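Local atomic coordinates of twin-arginine translocation pathway signal protein (Burkholderia phytofirmans, PDB entry 2RJO), a protein that binds beta-D-galactopyranose between the two lobes of a periplasmic binding protein fold and probably serves as a sugar receptor for uptake. Residues P235-I240 against T289-T294; L261-Q266 against N311-R316; Q5-C10 against P37-T42; K131-K136 against P166-L171. All coordinates share one frame; numbering follows the deposited sequence.

Contact 1 of 4, residues P235-I240 against T289-T294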
loop_
_atom_site.group_PDB
_atom_site.type_symbol
_atom_site.label_atom_id
_atom_site.label_comp_id
_atom_site.label_asym_id
_atom_site.label_seq_id
_atom_site.Cartn_x
_atom_site.Cartn_y
_atom_site.Cartn_z
ATOM N N PRO A 235 0.654 -1.810 14.350
ATOM C CA PRO A 235 1.960 -1.687 15.009
ATOM C C PRO A 235 2.568 -0.314 14.763
ATOM O O PRO A 235 3.296 0.212 15.603
ATOM C CB PRO A 235 2.788 -2.792 14.361
ATOM C CG PRO A 235 1.776 -3.802 13.984
ATOM C CD PRO A 235 0.680 -2.930 13.398
ATOM N N GLY A 236 2.276 0.254 13.599
ATOM C CA GLY A 236 2.787 1.571 13.286
ATOM C C GLY A 236 2.102 2.594 14.173
ATOM O O GLY A 236 2.741 3.521 14.677
ATOM N N LEU A 237 0.796 2.418 14.372
ATOM C CA LEU A 237 0.010 3.324 15.202
ATOM C C LEU A 237 0.497 3.297 16.646
ATOM O O LEU A 237 0.529 4.327 17.322
ATOM C CB LEU A 237 -1.475 2.940 15.155
ATOM C CG LEU A 237 -2.179 3.091 13.810
ATOM C CD1 LEU A 237 -3.622 2.610 13.913
ATOM C CD2 LEU A 237 -2.124 4.537 13.369
ATOM N N VAL A 238 0.863 2.111 17.118
ATOM C CA VAL A 238 1.361 1.961 18.480
ATOM C C VAL A 238 2.646 2.774 18.629
ATOM O O VAL A 238 2.832 3.496 19.614
ATOM C CB VAL A 238 1.643 0.489 18.799
ATOM C CG1 VAL A 238 2.311 0.356 20.152
ATOM C CG2 VAL A 238 0.345 -0.284 18.781
ATOM N N ALA A 239 3.521 2.674 17.635
ATOM C CA ALA A 239 4.772 3.416 17.672
ATOM C C ALA A 239 4.487 4.912 17.659
ATOM O O ALA A 239 5.260 5.692 18.202
ATOM C CB ALA A 239 5.642 3.042 16.490
ATOM N N ILE A 240 3.385 5.325 17.040
ATOM C CA ILE A 240 3.075 6.755 17.008
ATOM C C ILE A 240 2.597 7.245 18.375
ATOM O O ILE A 240 2.993 8.316 18.840
ATOM C CB ILE A 240 1.989 7.094 15.955
ATOM C CG1 ILE A 240 2.531 6.854 14.544
ATOM C CG2 ILE A 240 1.553 8.548 16.109
ATOM C CD1 ILE A 240 1.544 7.159 13.459
ATOM N N THR A 289 -5.892 8.912 5.397
ATOM C CA THR A 289 -5.876 9.719 6.624
ATOM C C THR A 289 -4.454 9.923 7.144
ATOM O O THR A 289 -3.782 8.964 7.525
ATOM C CB THR A 289 -6.666 9.042 7.776
ATOM O OG1 THR A 289 -7.845 8.428 7.259
ATOM C CG2 THR A 289 -7.064 10.072 8.829
ATOM N N PHE A 290 -3.989 11.166 7.156
ATOM C CA PHE A 290 -2.664 11.437 7.675
ATOM C C PHE A 290 -2.808 11.216 9.176
ATOM O O PHE A 290 -3.755 11.715 9.781
ATOM C CB PHE A 290 -2.280 12.881 7.407
ATOM C CG PHE A 290 -0.851 13.190 7.721
ATOM C CD1 PHE A 290 0.177 12.634 6.965
ATOM C CD2 PHE A 290 -0.525 14.032 8.773
ATOM C CE1 PHE A 290 1.517 12.931 7.244
ATOM C CE2 PHE A 290 0.804 14.331 9.059
ATOM C CZ PHE A 290 1.822 13.778 8.300
ATOM N N VAL A 291 -1.886 10.474 9.781
ATOM C CA VAL A 291 -1.992 10.203 11.208
ATOM C C VAL A 291 -0.760 10.631 11.989
ATOM O O VAL A 291 0.372 10.387 11.582
ATOM C CB VAL A 291 -2.277 8.698 11.464
ATOM C CG1 VAL A 291 -1.243 7.844 10.766
ATOM C CG2 VAL A 291 -2.266 8.406 12.960
ATOM N N THR A 292 -1.007 11.280 13.117
ATOM C CA THR A 292 0.034 11.771 14.006
ATOM C C THR A 292 -0.518 11.621 15.431
ATOM O O THR A 292 -1.658 11.208 15.590
ATOM C CB THR A 292 0.346 13.247 13.693
ATOM O OG1 THR A 292 1.395 13.708 14.549
ATOM C CG2 THR A 292 -0.884 14.105 13.905
ATOM N N LYS A 293 0.264 11.944 16.458
ATOM C CA LYS A 293 -0.231 11.782 17.821
ATOM C C LYS A 293 -1.520 12.533 18.111
ATOM O O LYS A 293 -2.289 12.127 18.983
ATOM C CB LYS A 293 0.829 12.180 18.870
ATOM C CG LYS A 293 1.582 10.966 19.442
ATOM C CD LYS A 293 2.300 11.235 20.784
ATOM C CE LYS A 293 3.601 12.003 20.607
ATOM N NZ LYS A 293 4.314 12.248 21.912
ATOM N N THR A 294 -1.777 13.613 17.380
ATOM C CA THR A 294 -2.988 14.383 17.638
ATOM C C THR A 294 -4.271 13.655 17.251
ATOM O O THR A 294 -5.312 13.860 17.875
ATOM C CB THR A 294 -2.929 15.755 16.948
ATOM O OG1 THR A 294 -2.960 15.591 15.530
ATOM C CG2 THR A 294 -1.647 16.476 17.347
#

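Contact 2 of 4, residues L261-Q266 against N311-R316. With SO4 (sulfate ion), chain F.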
loop_
_atom_site.group_PDB
_atom_site.type_symbol
_atom_site.label_atom_id
_atom_site.label_comp_id
_atom_site.label_asym_id
_atom_site.label_seq_id
_atom_site.Cartn_x
_atom_site.Cartn_y
_atom_site.Cartn_z
ATOM N N LEU A 261 -12.604 -6.477 -4.101
ATOM C CA LEU A 261 -13.432 -7.626 -4.460
ATOM C C LEU A 261 -14.897 -7.223 -4.657
ATOM O O LEU A 261 -15.580 -7.760 -5.516
ATOM C CB LEU A 261 -13.363 -8.691 -3.368
ATOM C CG LEU A 261 -12.050 -9.421 -3.096
ATOM C CD1 LEU A 261 -12.256 -10.346 -1.909
ATOM C CD2 LEU A 261 -11.611 -10.213 -4.322
ATOM N N SER A 262 -15.373 -6.288 -3.842
ATOM C CA SER A 262 -16.748 -5.830 -3.950
ATOM C C SER A 262 -16.993 -5.254 -5.353
ATOM O O SER A 262 -17.966 -5.616 -6.013
ATOM C CB SER A 262 -17.027 -4.779 -2.876
ATOM O OG SER A 262 -18.378 -4.371 -2.895
HETATM N N MSE A 263 -16.109 -4.364 -5.800
HETATM C CA MSE A 263 -16.221 -3.763 -7.132
HETATM C C MSE A 263 -16.264 -4.874 -8.174
HETATM O O MSE A 263 -17.135 -4.906 -9.051
HETATM C CB MSE A 263 -15.007 -2.879 -7.441
HETATM C CG MSE A 263 -14.985 -1.537 -6.747
HETATM SE SE MSE A 263 -13.427 -0.673 -7.009
HETATM C CE MSE A 263 -13.043 -0.243 -5.380
ATOM N N GLY A 264 -15.300 -5.782 -8.064
ATOM C CA GLY A 264 -15.213 -6.886 -8.993
ATOM C C GLY A 264 -16.447 -7.764 -9.024
ATOM O O GLY A 264 -16.900 -8.140 -10.100
ATOM N N LEU A 265 -16.992 -8.090 -7.854
ATOM C CA LEU A 265 -18.165 -8.945 -7.778
ATOM C C LEU A 265 -19.404 -8.270 -8.356
ATOM O O LEU A 265 -20.205 -8.917 -9.038
ATOM C CB LEU A 265 -18.419 -9.388 -6.327
ATOM C CG LEU A 265 -19.572 -10.382 -6.066
ATOM C CD1 LEU A 265 -19.417 -11.625 -6.950
ATOM C CD2 LEU A 265 -19.600 -10.773 -4.587
ATOM N N GLN A 266 -19.559 -6.972 -8.095
ATOM C CA GLN A 266 -20.695 -6.234 -8.609
ATOM C C GLN A 266 -20.592 -6.058 -10.114
ATOM O O GLN A 266 -21.600 -5.894 -10.794
ATOM C CB GLN A 266 -20.812 -4.873 -7.927
ATOM C CG GLN A 266 -21.273 -4.976 -6.491
ATOM C CD GLN A 266 -21.800 -3.672 -5.937
ATOM O OE1 GLN A 266 -22.524 -2.945 -6.614
ATOM N NE2 GLN A 266 -21.455 -3.378 -4.689
ATOM N N ASN A 311 -20.780 -2.084 0.330
ATOM C CA ASN A 311 -21.815 -1.662 -0.607
ATOM C C ASN A 311 -21.558 -0.309 -1.283
ATOM O O ASN A 311 -21.934 -0.098 -2.435
ATOM C CB ASN A 311 -23.166 -1.593 0.125
ATOM C CG ASN A 311 -23.105 -0.724 1.392
ATOM O OD1 ASN A 311 -22.666 -1.177 2.471
ATOM N ND2 ASN A 311 -23.522 0.539 1.261
ATOM N N ASN A 312 -20.929 0.603 -0.558
ATOM C CA ASN A 312 -20.653 1.950 -1.053
ATOM C C ASN A 312 -19.315 2.036 -1.802
ATOM O O ASN A 312 -18.357 2.630 -1.310
ATOM C CB ASN A 312 -20.632 2.903 0.133
ATOM C CG ASN A 312 -20.957 4.312 -0.258
ATOM O OD1 ASN A 312 -20.407 4.841 -1.225
ATOM N ND2 ASN A 312 -21.860 4.939 0.491
ATOM N N LEU A 313 -19.279 1.480 -3.009
ATOM C CA LEU A 313 -18.077 1.423 -3.840
ATOM C C LEU A 313 -17.188 2.652 -4.072
ATOM O O LEU A 313 -15.965 2.533 -4.023
ATOM C CB LEU A 313 -18.437 0.829 -5.208
ATOM C CG LEU A 313 -19.159 -0.527 -5.179
ATOM C CD1 LEU A 313 -19.331 -1.068 -6.595
ATOM C CD2 LEU A 313 -18.360 -1.495 -4.340
ATOM N N TYR A 314 -17.767 3.818 -4.340
ATOM C CA TYR A 314 -16.949 5.000 -4.626
ATOM C C TYR A 314 -16.965 6.054 -3.533
ATOM O O TYR A 314 -16.793 7.246 -3.803
ATOM C CB TYR A 314 -17.404 5.638 -5.949
ATOM C CG TYR A 314 -17.728 4.616 -7.001
ATOM C CD1 TYR A 314 -16.727 3.818 -7.553
ATOM C CD2 TYR A 314 -19.049 4.372 -7.374
ATOM C CE1 TYR A 314 -17.028 2.794 -8.439
ATOM C CE2 TYR A 314 -19.365 3.342 -8.266
ATOM C CZ TYR A 314 -18.347 2.556 -8.788
ATOM O OH TYR A 314 -18.640 1.504 -9.624
ATOM N N ALA A 315 -17.152 5.614 -2.296
ATOM C CA ALA A 315 -17.204 6.525 -1.166
ATOM C C ALA A 315 -15.877 7.231 -0.874
ATOM O O ALA A 315 -15.864 8.312 -0.281
ATOM C CB ALA A 315 -17.670 5.765 0.072
ATOM N N ARG A 316 -14.767 6.634 -1.303
ATOM C CA ARG A 316 -13.443 7.206 -1.038
ATOM C C ARG A 316 -12.641 7.637 -2.260
ATOM O O ARG A 316 -11.408 7.669 -2.219
ATOM C CB ARG A 316 -12.606 6.204 -0.245
ATOM C CG ARG A 316 -13.310 5.672 0.977
ATOM C CD ARG A 316 -12.389 4.891 1.885
ATOM N NE ARG A 316 -13.139 4.232 2.947
ATOM C CZ ARG A 316 -12.576 3.685 4.022
ATOM N NH1 ARG A 316 -11.256 3.726 4.170
ATOM N NH2 ARG A 316 -13.328 3.107 4.954
HETATM S S SO4 F . -12.961 1.732 8.345
HETATM O O1 SO4 F . -12.989 0.535 7.455
HETATM O O2 SO4 F . -14.305 1.943 8.937
HETATM O O3 SO4 F . -12.544 2.932 7.568
HETATM O O4 SO4 F . -11.969 1.511 9.437
#

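Contact 3 of 4, residues Q5-C10 against P37-T42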
loop_
_atom_site.group_PDB
_atom_site.type_symbol
_atom_site.label_atom_id
_atom_site.label_comp_id
_atom_site.label_asym_id
_atom_site.label_seq_id
_atom_site.Cartn_x
_atom_site.Cartn_y
_atom_site.Cartn_z
ATOM N N GLN A 5 -20.330 -21.817 -7.172
ATOM C CA GLN A 5 -20.245 -20.461 -6.644
ATOM C C GLN A 5 -19.033 -19.737 -7.188
ATOM O O GLN A 5 -18.035 -20.353 -7.552
ATOM C CB GLN A 5 -20.112 -20.461 -5.126
ATOM C CG GLN A 5 -20.917 -21.491 -4.385
ATOM C CD GLN A 5 -20.391 -21.658 -2.979
ATOM O OE1 GLN A 5 -20.528 -20.763 -2.149
ATOM N NE2 GLN A 5 -19.760 -22.802 -2.709
ATOM N N THR A 6 -19.128 -18.416 -7.231
ATOM C CA THR A 6 -18.025 -17.600 -7.691
ATOM C C THR A 6 -16.970 -17.653 -6.595
ATOM O O THR A 6 -17.306 -17.657 -5.415
ATOM C CB THR A 6 -18.457 -16.134 -7.898
ATOM O OG1 THR A 6 -19.305 -16.043 -9.048
ATOM C CG2 THR A 6 -17.243 -15.251 -8.099
ATOM N N THR A 7 -15.701 -17.723 -6.977
ATOM C CA THR A 7 -14.636 -17.755 -5.985
ATOM C C THR A 7 -14.041 -16.362 -5.842
ATOM O O THR A 7 -13.884 -15.641 -6.822
ATOM C CB THR A 7 -13.514 -18.757 -6.384
ATOM O OG1 THR A 7 -14.046 -20.088 -6.403
ATOM C CG2 THR A 7 -12.377 -18.719 -5.381
ATOM N N LEU A 8 -13.749 -15.965 -4.614
ATOM C CA LEU A 8 -13.137 -14.670 -4.390
ATOM C C LEU A 8 -11.688 -14.956 -3.999
ATOM O O LEU A 8 -11.434 -15.801 -3.137
ATOM C CB LEU A 8 -13.866 -13.914 -3.270
ATOM C CG LEU A 8 -15.335 -13.559 -3.520
ATOM C CD1 LEU A 8 -15.904 -12.832 -2.322
ATOM C CD2 LEU A 8 -15.455 -12.700 -4.764
ATOM N N ALA A 9 -10.741 -14.275 -4.642
ATOM C CA ALA A 9 -9.331 -14.482 -4.331
ATOM C C ALA A 9 -8.600 -13.161 -4.153
ATOM O O ALA A 9 -8.954 -12.153 -4.766
ATOM C CB ALA A 9 -8.670 -15.290 -5.420
ATOM N N CYS A 10 -7.583 -13.173 -3.297
ATOM C CA CYS A 10 -6.792 -11.981 -3.033
ATOM C C CYS A 10 -5.305 -12.322 -3.098
ATOM O O CYS A 10 -4.819 -13.190 -2.361
ATOM C CB CYS A 10 -7.148 -11.416 -1.660
ATOM S SG CYS A 10 -6.391 -9.825 -1.290
ATOM N N PRO A 37 -16.853 -18.467 -1.259
ATOM C CA PRO A 37 -15.564 -19.031 -0.856
ATOM C C PRO A 37 -14.438 -18.030 -1.101
ATOM O O PRO A 37 -14.444 -17.296 -2.094
ATOM C CB PRO A 37 -15.450 -20.292 -1.718
ATOM C CG PRO A 37 -16.254 -19.949 -2.938
ATOM C CD PRO A 37 -17.457 -19.255 -2.346
ATOM N N TYR A 38 -13.481 -18.012 -0.182
ATOM C CA TYR A 38 -12.353 -17.100 -0.247
ATOM C C TYR A 38 -11.026 -17.837 -0.399
ATOM O O TYR A 38 -10.826 -18.876 0.221
ATOM C CB TYR A 38 -12.306 -16.249 1.018
ATOM C CG TYR A 38 -11.106 -15.358 1.065
ATOM C CD1 TYR A 38 -10.912 -14.387 0.094
ATOM C CD2 TYR A 38 -10.153 -15.493 2.073
ATOM C CE1 TYR A 38 -9.801 -13.563 0.116
ATOM C CE2 TYR A 38 -9.025 -14.669 2.108
ATOM C CZ TYR A 38 -8.862 -13.705 1.122
ATOM O OH TYR A 38 -7.764 -12.877 1.142
ATOM N N VAL A 39 -10.122 -17.280 -1.205
ATOM C CA VAL A 39 -8.816 -17.886 -1.446
ATOM C C VAL A 39 -7.695 -16.860 -1.383
ATOM O O VAL A 39 -7.567 -16.013 -2.263
ATOM C CB VAL A 39 -8.763 -18.565 -2.820
ATOM C CG1 VAL A 39 -7.413 -19.240 -3.016
ATOM C CG2 VAL A 39 -9.872 -19.572 -2.930
ATOM N N PRO A 40 -6.875 -16.913 -0.326
ATOM C CA PRO A 40 -5.789 -15.938 -0.249
ATOM C C PRO A 40 -4.574 -16.474 -0.989
ATOM O O PRO A 40 -4.301 -17.664 -0.941
ATOM C CB PRO A 40 -5.562 -15.807 1.254
ATOM C CG PRO A 40 -5.791 -17.205 1.732
ATOM C CD PRO A 40 -6.998 -17.672 0.933
ATOM N N LEU A 41 -3.863 -15.606 -1.697
ATOM C CA LEU A 41 -2.675 -16.032 -2.421
ATOM C C LEU A 41 -1.501 -15.141 -2.025
ATOM O O LEU A 41 -1.609 -13.916 -2.064
ATOM C CB LEU A 41 -2.919 -15.967 -3.934
ATOM C CG LEU A 41 -4.049 -16.855 -4.496
ATOM C CD1 LEU A 41 -4.132 -16.666 -6.003
ATOM C CD2 LEU A 41 -3.806 -18.321 -4.171
ATOM N N THR A 42 -0.395 -15.761 -1.613
ATOM C CA THR A 42 0.796 -15.018 -1.205
ATOM C C THR A 42 1.964 -15.404 -2.112
ATOM O O THR A 42 2.289 -16.583 -2.240
ATOM C CB THR A 42 1.176 -15.326 0.262
ATOM O OG1 THR A 42 0.031 -15.142 1.100
ATOM C CG2 THR A 42 2.282 -14.375 0.741
#

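Contact 4 of 4, residues K131-K136 against P166-L171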
loop_
_atom_site.group_PDB
_atom_site.type_symbol
_atom_site.label_atom_id
_atom_site.label_comp_id
_atom_site.label_asym_id
_atom_site.label_seq_id
_atom_site.Cartn_x
_atom_site.Cartn_y
_atom_site.Cartn_z
ATOM N N LYS A 131 9.804 19.302 9.956
ATOM C CA LYS A 131 9.370 20.298 10.924
ATOM C C LYS A 131 9.917 19.847 12.273
ATOM O O LYS A 131 10.505 20.635 13.017
ATOM C CB LYS A 131 7.844 20.379 11.005
ATOM C CG LYS A 131 7.134 20.757 9.713
ATOM C CD LYS A 131 7.668 22.056 9.134
ATOM C CE LYS A 131 6.728 22.630 8.075
ATOM N NZ LYS A 131 5.486 23.177 8.692
ATOM N N SER A 132 9.730 18.568 12.575
ATOM C CA SER A 132 10.195 18.012 13.837
ATOM C C SER A 132 11.678 18.240 14.048
ATOM O O SER A 132 12.132 18.363 15.184
ATOM C CB SER A 132 9.912 16.511 13.898
ATOM O OG SER A 132 8.525 16.259 13.966
HETATM N N MSE A 133 12.431 18.286 12.957
HETATM C CA MSE A 133 13.878 18.483 13.025
HETATM C C MSE A 133 14.260 19.962 13.108
HETATM O O MSE A 133 15.441 20.297 13.168
HETATM C CB MSE A 133 14.543 17.871 11.788
HETATM C CG MSE A 133 14.457 16.356 11.676
HETATM SE SE MSE A 133 14.874 15.802 10.001
HETATM C CE MSE A 133 14.232 14.298 9.986
ATOM N N GLY A 134 13.268 20.842 13.118
ATOM C CA GLY A 134 13.562 22.264 13.155
ATOM C C GLY A 134 13.937 22.718 11.753
ATOM O O GLY A 134 14.510 23.791 11.564
ATOM N N GLY A 135 13.628 21.877 10.769
ATOM C CA GLY A 135 13.912 22.197 9.381
ATOM C C GLY A 135 15.368 22.134 8.968
ATOM O O GLY A 135 15.717 22.492 7.845
ATOM N N LYS A 136 16.222 21.657 9.864
ATOM C CA LYS A 136 17.653 21.575 9.595
ATOM C C LYS A 136 18.175 20.252 10.148
ATOM O O LYS A 136 17.702 19.781 11.187
ATOM C CB LYS A 136 18.356 22.747 10.296
ATOM C CG LYS A 136 19.837 22.903 9.994
ATOM C CD LYS A 136 20.430 24.096 10.771
ATOM C CE LYS A 136 20.485 23.836 12.289
ATOM N NZ LYS A 136 21.565 22.859 12.673
ATOM N N PRO A 166 15.728 23.573 2.220
ATOM C CA PRO A 166 17.151 23.492 1.884
ATOM C C PRO A 166 18.043 23.296 3.102
ATOM O O PRO A 166 19.233 22.994 2.970
ATOM C CB PRO A 166 17.416 24.810 1.151
ATOM C CG PRO A 166 16.376 25.738 1.708
ATOM C CD PRO A 166 15.154 24.860 1.786
ATOM N N GLY A 167 17.459 23.446 4.284
ATOM C CA GLY A 167 18.223 23.270 5.499
ATOM C C GLY A 167 18.378 21.799 5.835
ATOM O O GLY A 167 19.122 21.446 6.745
ATOM N N ILE A 168 17.663 20.940 5.110
ATOM C CA ILE A 168 17.727 19.493 5.331
ATOM C C ILE A 168 18.746 18.877 4.381
ATOM O O ILE A 168 18.730 19.155 3.185
ATOM C CB ILE A 168 16.350 18.824 5.074
ATOM C CG1 ILE A 168 15.341 19.286 6.126
ATOM C CG2 ILE A 168 16.482 17.314 5.136
ATOM C CD1 ILE A 168 15.643 18.784 7.508
ATOM N N GLN A 169 19.632 18.043 4.910
ATOM C CA GLN A 169 20.641 17.396 4.082
ATOM C C GLN A 169 20.324 15.902 3.995
ATOM O O GLN A 169 20.304 15.203 5.006
ATOM C CB GLN A 169 22.046 17.640 4.673
ATOM C CG GLN A 169 23.073 16.501 4.519
ATOM C CD GLN A 169 23.936 16.581 3.252
ATOM O OE1 GLN A 169 23.446 16.413 2.120
ATOM N NE2 GLN A 169 25.235 16.823 3.441
ATOM N N LEU A 170 20.049 15.428 2.783
ATOM C CA LEU A 170 19.740 14.020 2.560
ATOM C C LEU A 170 21.036 13.228 2.618
ATOM O O LEU A 170 21.816 13.217 1.658
ATOM C CB LEU A 170 19.083 13.817 1.195
ATOM C CG LEU A 170 18.607 12.396 0.888
ATOM C CD1 LEU A 170 17.519 11.985 1.868
ATOM C CD2 LEU A 170 18.094 12.332 -0.539
ATOM N N LEU A 171 21.263 12.551 3.738
ATOM C CA LEU A 171 22.489 11.789 3.894
ATOM C C LEU A 171 22.626 10.591 2.961
ATOM O O LEU A 171 23.704 10.378 2.397
ATOM C CB LEU A 171 22.647 11.344 5.344
ATOM C CG LEU A 171 22.643 12.495 6.349
ATOM C CD1 LEU A 171 22.749 11.951 7.772
ATOM C CD2 LEU A 171 23.788 13.439 6.048
HETATM O O HOH W 1 14.895 23.959 6.017
#

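Contact 1 of 4, residues P235-I240 against T289-T294
Leu237 opens the contact from the helix side: its CD2 methyl lies 3.9 Å from CG2 of Val291, and the two side chains cross at about a right angle. It also packs on Val299 and Ile300 of helix 296-302, and so touches both a strand and a second helix. One turn further on, the side chain of Ile240 sets out toward the 289-294 segment and does most of the touching. With CG1 anti to its own carbonyl carbon (chi1 -67°) and CD1 carried on in an extended chain, the CD1 methyl comes to 3.9 Å from CG1 of Val291 and also reaches the carbonyl oxygen of that residue. The CG2 branch of Ile240 settles over the backbone just beyond, 3.6 Å from Lys293 N. The carbonyl end of Ile240 meets the lysine itself: CG of Lys293 stands only 3.1 Å from Ile240 O, a close approach for a methylene, and the lysine chi1 of -98° lies well off a staggered value. CD still passes near the same oxygen before the end of the chain leads away. Val291, whose backbone is hydrogen-bonded to Ser248, belongs to strand 283-291, which pairs antiparallel with strand 248-250; its side chain also packs on Val299. Helix 234-241 thereby packs on strand 283-291; the side chain of Val291 is about 12 Å from the bound galactose. No hydrogen bond crosses between the segments, so within them the contact rests on the fit of aliphatic groups rather than on directed polar bonds.

Contact 2 of 4, residues L261-Q266 against N311-R316
Leu313 sits in a type I beta turn from Asn312 to Ala315, and from there it drives its two methyls against helix 253-268 of the periplasmic binding protein fold. This is the tight part of the contact. CD2 of Leu313 lies 3.2 Å from OG of Ser262 and also meets NE2 of Gln266 and CG of Met263, a selenomethionine whose chain slides past the leucine in the opposite direction. The other methyl, CD1, meets the flat amide of Gln266, 3.6 Å from its CD, the two side chains reaching toward each other tip to tip. Ser262 holds its OG anti to the backbone N (chi1 -176°), where the hydroxyl is hydrogen-bonded to the carbonyl of Trp310 while the methyl brushes past. Leucine CB, meanwhile, rests over the centre of the Tyr314 ring, 3.9 Å above its plane. Toward solvent the packing thins out. The side chain of Asn311 sets out away from the helix, and its carbonyl O is 4.0 Å from Gln266 NE2, with no hydrogen bond between them. Farther along, Arg316 does not touch 261-266; its guanidinium has a salt bridge to Asp252 through NH1 and a cation-pi partner in Trp255. A sulfate ion, probably from the crystallisation liquor and also bonded by Lys307 N, lies at the guanidinium edge, where Arg316 NH2 donates to its O3 at 2.7 Å with an N-H...O angle of 144°.

Contact 3 of 4, residues Q5-C10 against P37-T42
Tyr38 carries its CG anti to the backbone N (chi1 176°), which brings the ring alongside strand 7-12, where its edge meets Cys10 CB; chi1 of Cys10 (-173°) puts SG farther off, 4.1 Å from Tyr38 OH. Cys10 CB is 3.2 Å from Tyr38 OH, close to the ring plane; the hydroxyl also has a weak hydrogen bond to Asn24 of helix 18-34. That helix joins the two strands in a beta-alpha-beta crossover, and strands 7-12 and 38-42 lie side by side and parallel. Four backbone hydrogen bonds zip them together in the staggered parallel pattern, each bonded residue of the first strand engaging the neighbours of its opposite number. Leu8 N donates to Pro37 O at 2.9 Å and Leu8 O accepts from Val39 N; two residues on, Cys10 N donates to Val39 O and Cys10 O accepts from Leu41 N at 2.7 Å. Leu8, Cys10, Tyr38 and Pro40 face helix 18-34. Ala9 and Val39 turn to the other side, where both touch Leu57 of helix 47-60, and Val39 CG2 meets Thr7 CG2 at 3.6 Å. At the N-terminal end the pairing gives way to looser packing round the ring of Pro37. Its CG lies 3.5 Å from Thr6 O, and the side chain of Gln5 crosses the proline obliquely, with OE1 of Gln5 3.4 Å from CD of Pro37.

Contact 4 of 4, residues K131-K136 against P166-L171
Gly135 and Lys136 bring their backbone alongside that of Gly167 just after helix 118-132 has ended. The helix closes in a Schellman motif, in which Gly134 takes a positive phi of 79° and its N is bonded to Lys131 O at 2.8 Å. A type I' turn from Met133 to Lys136 overlaps this cap, Gly135 also having positive phi, and reverses the chain toward the second segment. There the two backbones touch without a direct hydrogen bond. Gly135 O lies 3.4 Å from Gly167 C. The CA-H of Lys136 points at Gly167 O, with Lys136 CA 3.2 Å from that oxygen. A water accepts from Gly167 N at 3.1 Å; its approach to Gly135 O is too short to be relied on. These turns stand at the entrance to the four-stranded parallel sheet: strand 137-143 starts directly after Lys136, and strand 168-175, which pairs with it, starts directly after Gly167. Backbone bonds of Gly167 and Gln169 with Gly137 continue the approach as regular sheet pairing. Among the side chains, Ile168 carries the apolar contact. Its CG1 is anti to the carbonyl carbon (chi1 -67°), and chi2 of -68° then turns CD1 of Ile168 to 3.7 Å from Gly135 C. The same methyl meets SE of Met133, a selenomethionine, at 4.0 Å, the two chains crossing at about a right angle; both residues also pack on Val139. Lys136 turns the other way, its aliphatic root grazing the second segment where CG lies 3.6 Å from Gly167 O.

From the N terminus, contact 3 comes first, closing the loop from strand 7-12 through helix 18-34 to strand 38-42. Contact 4 follows in series and closes a second, separate loop, from the end of helix 118-132 to the edge strand of the parallel sheet; the centres of these two contacts lie 46 Å apart, on opposite sides of the chain's centre. Contacts 1 and 2 then cross, since 261-266 falls between the segments of contact 1 and 311-316 lies beyond them. Contact 1 ties helix 234-241 to strand 283-291, contact 2 the late loop to helix 253-268. That helix also touches contact 3, Leu261 CD2 lying 3.3 Å from Ala9 O.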